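Local coordinates for protein putative thioesterase II (Thermobifida fusca, PDB 3BBJ) that probably hydrolyses acyl-CoA or related acyl thioesters through a double hot-dog fold, at residues L202-V210 with F235-S243; D244-D252 with Q263-G271. All coordinates share one frame; numbering follows the deposited sequence.

Interaction 1: L202-V210 with F235-S243; sequences LPPIVSLLV and FRSTCALVS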
loop_
_atom_site.group_PDB
_atom_site.type_symbol
_atom_site.label_atom_id
_atom_site.label_comp_id
_atom_site.label_asym_id
_atom_site.label_seq_id
_atom_site.Cartn_x
_atom_site.Cartn_y
_atom_site.Cartn_z
ATOM N N LEU A 202 16.839 -1.207 2.659
ATOM C CA LEU A 202 17.660 -0.680 1.555
ATOM C C LEU A 202 17.835 0.839 1.617
ATOM O O LEU A 202 17.105 1.522 2.342
ATOM C CB LEU A 202 17.020 -1.035 0.217
ATOM C CG LEU A 202 16.414 -2.419 0.013
ATOM C CD1 LEU A 202 15.397 -2.335 -1.140
ATOM C CD2 LEU A 202 17.518 -3.477 -0.237
ATOM N N PRO A 203 18.810 1.382 0.851
ATOM C CA PRO A 203 18.995 2.842 0.848
ATOM C C PRO A 203 17.727 3.520 0.376
ATOM O O PRO A 203 17.102 3.052 -0.583
ATOM C CB PRO A 203 20.125 3.065 -0.165
ATOM C CG PRO A 203 20.815 1.787 -0.290
ATOM C CD PRO A 203 19.806 0.706 -0.006
ATOM N N PRO A 204 17.285 4.562 1.088
ATOM C CA PRO A 204 16.115 5.287 0.616
ATOM C C PRO A 204 16.295 5.721 -0.841
ATOM O O PRO A 204 17.311 6.326 -1.182
ATOM C CB PRO A 204 16.031 6.470 1.576
ATOM C CG PRO A 204 16.605 5.933 2.844
ATOM C CD PRO A 204 17.752 5.068 2.389
ATOM N N ILE A 205 15.319 5.381 -1.681
ATOM C CA ILE A 205 15.387 5.642 -3.125
ATOM C C ILE A 205 15.489 7.153 -3.466
ATOM O O ILE A 205 16.043 7.552 -4.503
ATOM C CB ILE A 205 14.178 4.974 -3.852
ATOM C CG1 ILE A 205 14.440 4.864 -5.357
ATOM C CG2 ILE A 205 12.876 5.709 -3.530
ATOM C CD1 ILE A 205 15.613 3.985 -5.701
ATOM N N VAL A 206 14.996 7.983 -2.563
ATOM C CA VAL A 206 15.008 9.413 -2.766
ATOM C C VAL A 206 16.419 9.991 -2.830
ATOM O O VAL A 206 16.626 11.048 -3.419
ATOM C CB VAL A 206 14.190 10.153 -1.662
ATOM C CG1 VAL A 206 14.843 9.998 -0.251
ATOM C CG2 VAL A 206 14.026 11.603 -2.027
ATOM N N SER A 207 17.378 9.297 -2.227
ATOM C CA SER A 207 18.751 9.748 -2.208
ATOM C C SER A 207 19.291 9.877 -3.625
ATOM O O SER A 207 20.185 10.671 -3.853
ATOM C CB SER A 207 19.604 8.795 -1.379
ATOM O OG SER A 207 19.639 7.511 -1.964
ATOM N N LEU A 208 18.739 9.107 -4.566
ATOM C CA LEU A 208 19.155 9.153 -5.973
ATOM C C LEU A 208 18.612 10.338 -6.766
ATOM O O LEU A 208 19.010 10.526 -7.906
ATOM C CB LEU A 208 18.685 7.893 -6.693
ATOM C CG LEU A 208 19.300 6.583 -6.233
ATOM C CD1 LEU A 208 18.686 5.461 -7.035
ATOM C CD2 LEU A 208 20.818 6.624 -6.379
ATOM N N LEU A 209 17.730 11.134 -6.160
ATOM C CA LEU A 209 16.952 12.162 -6.877
ATOM C C LEU A 209 17.034 13.591 -6.316
ATOM O O LEU A 209 17.162 14.546 -7.081
ATOM C CB LEU A 209 15.480 11.739 -6.883
ATOM C CG LEU A 209 15.208 10.311 -7.382
ATOM C CD1 LEU A 209 13.842 9.814 -6.955
ATOM C CD2 LEU A 209 15.381 10.228 -8.903
ATOM N N VAL A 210 16.865 13.748 -5.005
ATOM C CA VAL A 210 17.052 15.054 -4.349
ATOM C C VAL A 210 18.129 14.852 -3.278
ATOM O O VAL A 210 18.567 13.716 -3.044
ATOM C CB VAL A 210 15.732 15.663 -3.781
ATOM C CG1 VAL A 210 14.667 15.730 -4.887
ATOM C CG2 VAL A 210 15.192 14.868 -2.583
ATOM N N PHE A 235 16.219 -7.961 -4.845
ATOM C CA PHE A 235 15.379 -6.791 -4.641
ATOM C C PHE A 235 15.449 -5.836 -5.808
ATOM O O PHE A 235 16.396 -5.846 -6.576
ATOM C CB PHE A 235 15.771 -6.033 -3.363
ATOM C CG PHE A 235 17.115 -5.292 -3.453
ATOM C CD1 PHE A 235 17.196 -4.008 -3.996
ATOM C CD2 PHE A 235 18.278 -5.865 -2.963
ATOM C CE1 PHE A 235 18.421 -3.343 -4.084
ATOM C CE2 PHE A 235 19.496 -5.195 -3.038
ATOM C CZ PHE A 235 19.564 -3.942 -3.606
ATOM N N ARG A 236 14.410 -5.013 -5.931
ATOM C CA ARG A 236 14.396 -3.906 -6.870
ATOM C C ARG A 236 13.614 -2.807 -6.205
ATOM O O ARG A 236 12.507 -3.055 -5.678
ATOM C CB ARG A 236 13.738 -4.270 -8.195
ATOM C CG ARG A 236 13.635 -3.062 -9.138
ATOM C CD ARG A 236 12.659 -3.230 -10.301
ATOM N NE ARG A 236 11.448 -3.954 -9.904
ATOM C CZ ARG A 236 10.322 -4.008 -10.603
ATOM N NH1 ARG A 236 10.201 -3.336 -11.748
ATOM N NH2 ARG A 236 9.301 -4.723 -10.133
ATOM N N SER A 237 14.190 -1.603 -6.237
ATOM C CA SER A 237 13.585 -0.412 -5.622
ATOM C C SER A 237 13.413 0.688 -6.650
ATOM O O SER A 237 14.338 1.002 -7.356
ATOM C CB SER A 237 14.441 0.107 -4.483
ATOM O OG SER A 237 13.779 1.207 -3.897
ATOM N N THR A 238 12.224 1.272 -6.726
ATOM C CA THR A 238 11.938 2.299 -7.701
ATOM C C THR A 238 11.086 3.396 -7.088
ATOM O O THR A 238 10.591 3.264 -5.976
ATOM C CB THR A 238 11.237 1.713 -8.949
ATOM O OG1 THR A 238 9.917 1.297 -8.620
ATOM C CG2 THR A 238 12.007 0.533 -9.476
ATOM N N CYS A 239 10.932 4.474 -7.847
ATOM C CA CYS A 239 10.200 5.650 -7.423
ATOM C C CYS A 239 9.629 6.305 -8.660
ATOM O O CYS A 239 10.338 6.481 -9.654
ATOM C CB CYS A 239 11.143 6.623 -6.708
ATOM S SG CYS A 239 10.434 8.247 -6.404
ATOM N N ALA A 240 8.343 6.634 -8.617
ATOM C CA ALA A 240 7.666 7.268 -9.765
ATOM C C ALA A 240 7.562 8.780 -9.626
ATOM O O ALA A 240 7.496 9.477 -10.632
ATOM C CB ALA A 240 6.271 6.639 -10.003
ATOM N N LEU A 241 7.564 9.304 -8.401
ATOM C CA LEU A 241 7.429 10.752 -8.237
ATOM C C LEU A 241 7.992 11.309 -6.929
ATOM O O LEU A 241 7.754 10.767 -5.848
ATOM C CB LEU A 241 5.942 11.152 -8.345
ATOM C CG LEU A 241 5.581 12.656 -8.315
ATOM C CD1 LEU A 241 5.979 13.314 -9.610
ATOM C CD2 LEU A 241 4.116 12.882 -8.095
ATOM N N VAL A 242 8.742 12.403 -7.048
ATOM C CA VAL A 242 9.152 13.185 -5.900
ATOM C C VAL A 242 8.509 14.549 -6.146
ATOM O O VAL A 242 8.796 15.178 -7.165
ATOM C CB VAL A 242 10.662 13.337 -5.811
ATOM C CG1 VAL A 242 11.008 14.267 -4.684
ATOM C CG2 VAL A 242 11.337 11.975 -5.643
ATOM N N SER A 243 7.613 14.981 -5.255
ATOM C CA SER A 243 6.906 16.245 -5.436
ATOM C C SER A 243 6.331 16.762 -4.102
ATOM O O SER A 243 5.707 16.007 -3.357
ATOM C CB SER A 243 5.805 16.094 -6.507
ATOM O OG SER A 243 5.126 17.337 -6.806
HETATM O O HOH W 1 14.952 1.778 -1.401
#

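Interaction 2: D244-D252 with Q263-G271; sequences DGWFDENVD and QSRQLARVG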
loop_
_atom_site.group_PDB
_atom_site.type_symbol
_atom_site.label_atom_id
_atom_site.label_comp_id
_atom_site.label_asym_id
_atom_site.label_seq_id
_atom_site.Cartn_x
_atom_site.Cartn_y
_atom_site.Cartn_z
ATOM N N ASP A 244 6.573 18.045 -3.819
ATOM C CA ASP A 244 6.161 18.694 -2.574
ATOM C C ASP A 244 6.750 17.955 -1.354
ATOM O O ASP A 244 6.111 17.850 -0.302
ATOM C CB ASP A 244 4.629 18.791 -2.514
ATOM C CG ASP A 244 4.122 19.718 -1.411
ATOM O OD1 ASP A 244 4.785 20.726 -1.066
ATOM O OD2 ASP A 244 3.024 19.432 -0.901
ATOM N N GLY A 245 7.980 17.465 -1.514
ATOM C CA GLY A 245 8.701 16.762 -0.457
ATOM C C GLY A 245 8.356 15.297 -0.286
ATOM O O GLY A 245 9.037 14.570 0.449
ATOM N N TRP A 246 7.306 14.864 -0.961
ATOM C CA TRP A 246 6.807 13.503 -0.874
ATOM C C TRP A 246 7.439 12.620 -1.937
ATOM O O TRP A 246 7.679 13.056 -3.057
ATOM C CB TRP A 246 5.287 13.491 -1.046
ATOM C CG TRP A 246 4.562 14.143 0.094
ATOM C CD1 TRP A 246 4.153 15.435 0.171
ATOM C CD2 TRP A 246 4.167 13.528 1.332
ATOM N NE1 TRP A 246 3.539 15.670 1.381
ATOM C CE2 TRP A 246 3.536 14.513 2.107
ATOM C CE3 TRP A 246 4.296 12.241 1.860
ATOM C CZ2 TRP A 246 3.021 14.246 3.372
ATOM C CZ3 TRP A 246 3.798 11.984 3.116
ATOM C CH2 TRP A 246 3.161 12.969 3.855
ATOM N N PHE A 247 7.736 11.379 -1.572
ATOM C CA PHE A 247 8.202 10.391 -2.552
ATOM C C PHE A 247 7.613 9.016 -2.256
ATOM O O PHE A 247 7.251 8.704 -1.113
ATOM C CB PHE A 247 9.736 10.320 -2.611
ATOM C CG PHE A 247 10.379 9.836 -1.346
ATOM C CD1 PHE A 247 10.648 10.718 -0.306
ATOM C CD2 PHE A 247 10.754 8.504 -1.204
ATOM C CE1 PHE A 247 11.221 10.287 0.856
ATOM C CE2 PHE A 247 11.354 8.058 -0.027
ATOM C CZ PHE A 247 11.584 8.944 1.007
ATOM N N ASP A 248 7.506 8.217 -3.312
ATOM C CA ASP A 248 7.098 6.818 -3.199
ATOM C C ASP A 248 8.331 5.913 -3.381
ATOM O O ASP A 248 9.147 6.134 -4.285
ATOM C CB ASP A 248 6.020 6.469 -4.227
ATOM C CG ASP A 248 6.490 6.651 -5.669
ATOM O OD1 ASP A 248 6.766 7.804 -6.054
ATOM O OD2 ASP A 248 6.562 5.657 -6.420
ATOM N N GLU A 249 8.472 4.914 -2.511
ATOM C CA GLU A 249 9.537 3.902 -2.640
ATOM C C GLU A 249 8.877 2.543 -2.799
ATOM O O GLU A 249 8.223 2.040 -1.901
ATOM C CB GLU A 249 10.454 3.925 -1.420
ATOM C CG GLU A 249 11.594 2.915 -1.413
ATOM C CD GLU A 249 12.518 3.074 -0.184
ATOM O OE1 GLU A 249 13.026 4.205 0.057
ATOM O OE2 GLU A 249 12.749 2.064 0.534
ATOM N N ASN A 250 9.076 1.939 -3.947
ATOM C CA ASN A 250 8.432 0.683 -4.287
ATOM C C ASN A 250 9.473 -0.421 -4.273
ATOM O O ASN A 250 10.370 -0.401 -5.100
ATOM C CB ASN A 250 7.829 0.825 -5.673
ATOM C CG ASN A 250 7.070 2.118 -5.819
ATOM O OD1 ASN A 250 6.182 2.383 -5.035
ATOM N ND2 ASN A 250 7.446 2.954 -6.794
ATOM N N VAL A 251 9.343 -1.380 -3.349
ATOM C CA VAL A 251 10.318 -2.459 -3.226
ATOM C C VAL A 251 9.671 -3.829 -3.484
ATOM O O VAL A 251 8.693 -4.199 -2.858
ATOM C CB VAL A 251 10.998 -2.432 -1.809
ATOM C CG1 VAL A 251 11.898 -3.653 -1.597
ATOM C CG2 VAL A 251 11.773 -1.130 -1.592
ATOM N N ASP A 252 10.213 -4.567 -4.437
ATOM C CA ASP A 252 9.761 -5.929 -4.698
ATOM C C ASP A 252 10.904 -6.867 -4.327
ATOM O O ASP A 252 12.082 -6.525 -4.500
ATOM C CB ASP A 252 9.333 -6.095 -6.154
ATOM C CG ASP A 252 8.169 -5.180 -6.523
ATOM O OD1 ASP A 252 7.156 -5.194 -5.805
ATOM O OD2 ASP A 252 8.271 -4.422 -7.511
ATOM N N GLN A 263 5.783 -7.458 -2.218
ATOM C CA GLN A 263 5.524 -6.217 -2.963
ATOM C C GLN A 263 5.211 -5.169 -1.904
ATOM O O GLN A 263 4.238 -5.301 -1.163
ATOM C CB GLN A 263 4.309 -6.328 -3.875
ATOM C CG GLN A 263 4.436 -7.267 -5.049
ATOM C CD GLN A 263 3.136 -7.384 -5.813
ATOM O OE1 GLN A 263 2.175 -8.011 -5.349
ATOM N NE2 GLN A 263 3.098 -6.791 -6.996
ATOM N N SER A 264 6.050 -4.143 -1.848
ATOM C CA SER A 264 5.990 -3.125 -0.824
ATOM C C SER A 264 5.969 -1.757 -1.479
ATOM O O SER A 264 6.633 -1.523 -2.473
ATOM C CB SER A 264 7.234 -3.237 0.080
ATOM O OG SER A 264 7.184 -2.366 1.208
ATOM N N ARG A 265 5.156 -0.871 -0.949
ATOM C CA ARG A 265 5.212 0.521 -1.337
ATOM C C ARG A 265 5.148 1.338 -0.028
ATOM O O ARG A 265 4.276 1.090 0.811
ATOM C CB ARG A 265 4.090 0.902 -2.349
ATOM C CG ARG A 265 4.198 2.423 -2.783
ATOM C CD ARG A 265 3.219 2.977 -3.871
ATOM N NE ARG A 265 3.171 2.212 -5.136
ATOM C CZ ARG A 265 2.048 1.805 -5.746
ATOM N NH1 ARG A 265 0.846 2.106 -5.246
ATOM N NH2 ARG A 265 2.118 1.100 -6.878
ATOM N N GLN A 266 6.111 2.234 0.185
ATOM C CA GLN A 266 5.991 3.211 1.293
ATOM C C GLN A 266 5.909 4.640 0.739
ATOM O O GLN A 266 6.363 4.904 -0.397
ATOM C CB GLN A 266 7.093 3.105 2.374
ATOM C CG GLN A 266 8.517 3.420 1.959
ATOM C CD GLN A 266 9.454 3.648 3.155
ATOM O OE1 GLN A 266 9.453 4.716 3.764
ATOM N NE2 GLN A 266 10.290 2.651 3.466
ATOM N N LEU A 267 5.302 5.524 1.535
ATOM C CA LEU A 267 5.235 6.961 1.246
ATOM C C LEU A 267 5.877 7.727 2.399
ATOM O O LEU A 267 5.582 7.483 3.575
ATOM C CB LEU A 267 3.783 7.441 1.069
ATOM C CG LEU A 267 3.626 8.819 0.417
ATOM C CD1 LEU A 267 3.911 8.720 -1.113
ATOM C CD2 LEU A 267 2.259 9.451 0.667
ATOM N N ALA A 268 6.752 8.667 2.069
ATOM C CA ALA A 268 7.446 9.450 3.096
ATOM C C ALA A 268 7.672 10.874 2.606
ATOM O O ALA A 268 7.744 11.128 1.392
ATOM C CB ALA A 268 8.766 8.795 3.476
ATOM N N ARG A 269 7.742 11.808 3.562
ATOM C CA ARG A 269 8.052 13.183 3.244
ATOM C C ARG A 269 9.374 13.641 3.846
ATOM O O ARG A 269 9.562 13.658 5.081
ATOM C CB ARG A 269 6.982 14.156 3.685
ATOM C CG ARG A 269 7.154 15.487 2.927
ATOM C CD ARG A 269 6.284 16.583 3.447
ATOM N NE ARG A 269 6.325 17.712 2.519
ATOM C CZ ARG A 269 6.144 18.990 2.852
ATOM N NH1 ARG A 269 5.947 19.356 4.118
ATOM N NH2 ARG A 269 6.202 19.918 1.904
ATOM N N VAL A 270 10.267 14.015 2.932
ATOM C CA VAL A 270 11.538 14.677 3.233
ATOM C C VAL A 270 11.418 15.854 4.227
ATOM O O VAL A 270 10.391 16.537 4.295
ATOM C CB VAL A 270 12.157 15.164 1.898
ATOM C CG1 VAL A 270 12.498 16.634 1.931
ATOM C CG2 VAL A 270 13.316 14.281 1.517
ATOM N N GLY A 271 12.466 16.067 5.017
ATOM C CA GLY A 271 12.518 17.211 5.938
ATOM C C GLY A 271 11.628 17.157 7.170
ATOM O O GLY A 271 11.296 18.190 7.743
HETATM O O HOH W 2 10.714 0.560 1.490
HETATM O O HOH W 3 8.548 -0.177 0.078
HETATM O O HOH W 4 6.396 -2.904 -5.102
HETATM O O HOH W 5 5.356 -5.506 -8.316
#

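Interaction 1: L202-V210 with F235-S243
Leu202 lays its CD2 methyl over the middle of the Phe235 ring, a CH-pi contact in which CD2 stands 3.6 Å from the ring centroid and 6° off its normal. The leucine's CG lies anti to its own carbonyl carbon (chi1 -41°), which brings CD2 over the ring face, while CD1 nears Phe235 CD1. With Phe235 cut back to an alanine, the CD2 methyl of Leu202 is likely to lose the face it rests on, leaving a gap. Further along, the packing is aliphatic. Ile205 lowers its CG2 branch to 3.7 Å from Cys239 CB, while its CD1 end reaches the backbone oxygen of Ser237. The CD1 methyl of Leu209 touches two neighbours, 3.6 Å from Val242 CG2 and 3.8 Å from Cys239 SG. On Val242, the other methyl, CG1, meets Val210 CG1.

No direct hydrogen bond joins the segments, and the polar link is a single water. It donates to Pro203 O (2.6 Å) and is hydrogen-bonded to Ser237 OG (2.8 Å). Within the loop, Pro204 O receives both Ser207 N and Ser207 OG, tying down the start of the short 3-10 turn 205-208.

The loop thus covers one face of strand 233-243 in the C-terminal hot-dog domain. Strand 173-180 supplies Leu174 against Ile205 and Val178 against Phe235, while strand 246-254 lends Glu249, whose carboxylate accepts Ile205 N.

Interaction 2: D244-D252 with Q263-G271
Arg269 and Trp246 face each other across a regular antiparallel beta hairpin of the C-terminal hot-dog domain, a non-hydrogen-bonded pair whose side chains meet in a CH-pi contact. The arginine, with CG anti to its backbone N (chi1 -162°) and its chain extended to NE, runs over the indole: Arg269 CB sits above the six-membered ring of Trp246, 3.6 Å from its centroid, and CD passes near NE1. Its guanidinium then grips one backbone oxygen side-on: Asp244 O receives Arg269 NE at 2.8 Å and Arg269 NH2 at 3.0 Å. A longer salt bridge joins NH2 to Asp244 OD1, while Asp244 OD2 takes the backbone N of Asp112 in the second subunit.

Beside this contact, Leu267 CD2 packs against Trp246 CE3. The opposite face of the hairpin carries Phe247, whose CZ touches Ala268 CB, and Glu249 beside Gln266.

Paired backbone bonds at Phe247–Ala268, Glu249–Gln266 and Val251–Ser264 fix the register. In the next shell, Gln266 is held by Thr217 and Asp200, Glu249 OE1 by Ile205 N, and Asp248 by Arg225 of the second subunit. One water bridges the neighbouring polar ends, donating to Glu249 OE2 at 2.7 Å and accepting from Gln266 NE2 at 2.9 Å.

How the interactions relate
Following the chain, 202-210 comes first, in the loop after helix 191-198; interaction 1 closes when strand 233-243 returns beneath it, after strand 217-224 has been laid down. The chain then turns directly into strand 246-254, and interaction 2 closes a tighter loop as strand 260-269 folds back. The two are in series, neither nested nor crossed. They meet along adjacent strands: 233-243 and 246-254 pair by backbone hydrogen bonds, tied further by the Arg236–Asp252 salt bridge. Interaction 1 adds a covering loop to strands that interaction 2 extends toward 217-224, and both reach the second subunit, one of whose strands pairs antiparallel with Leu241 and Val242, so the sheet runs on across the interface.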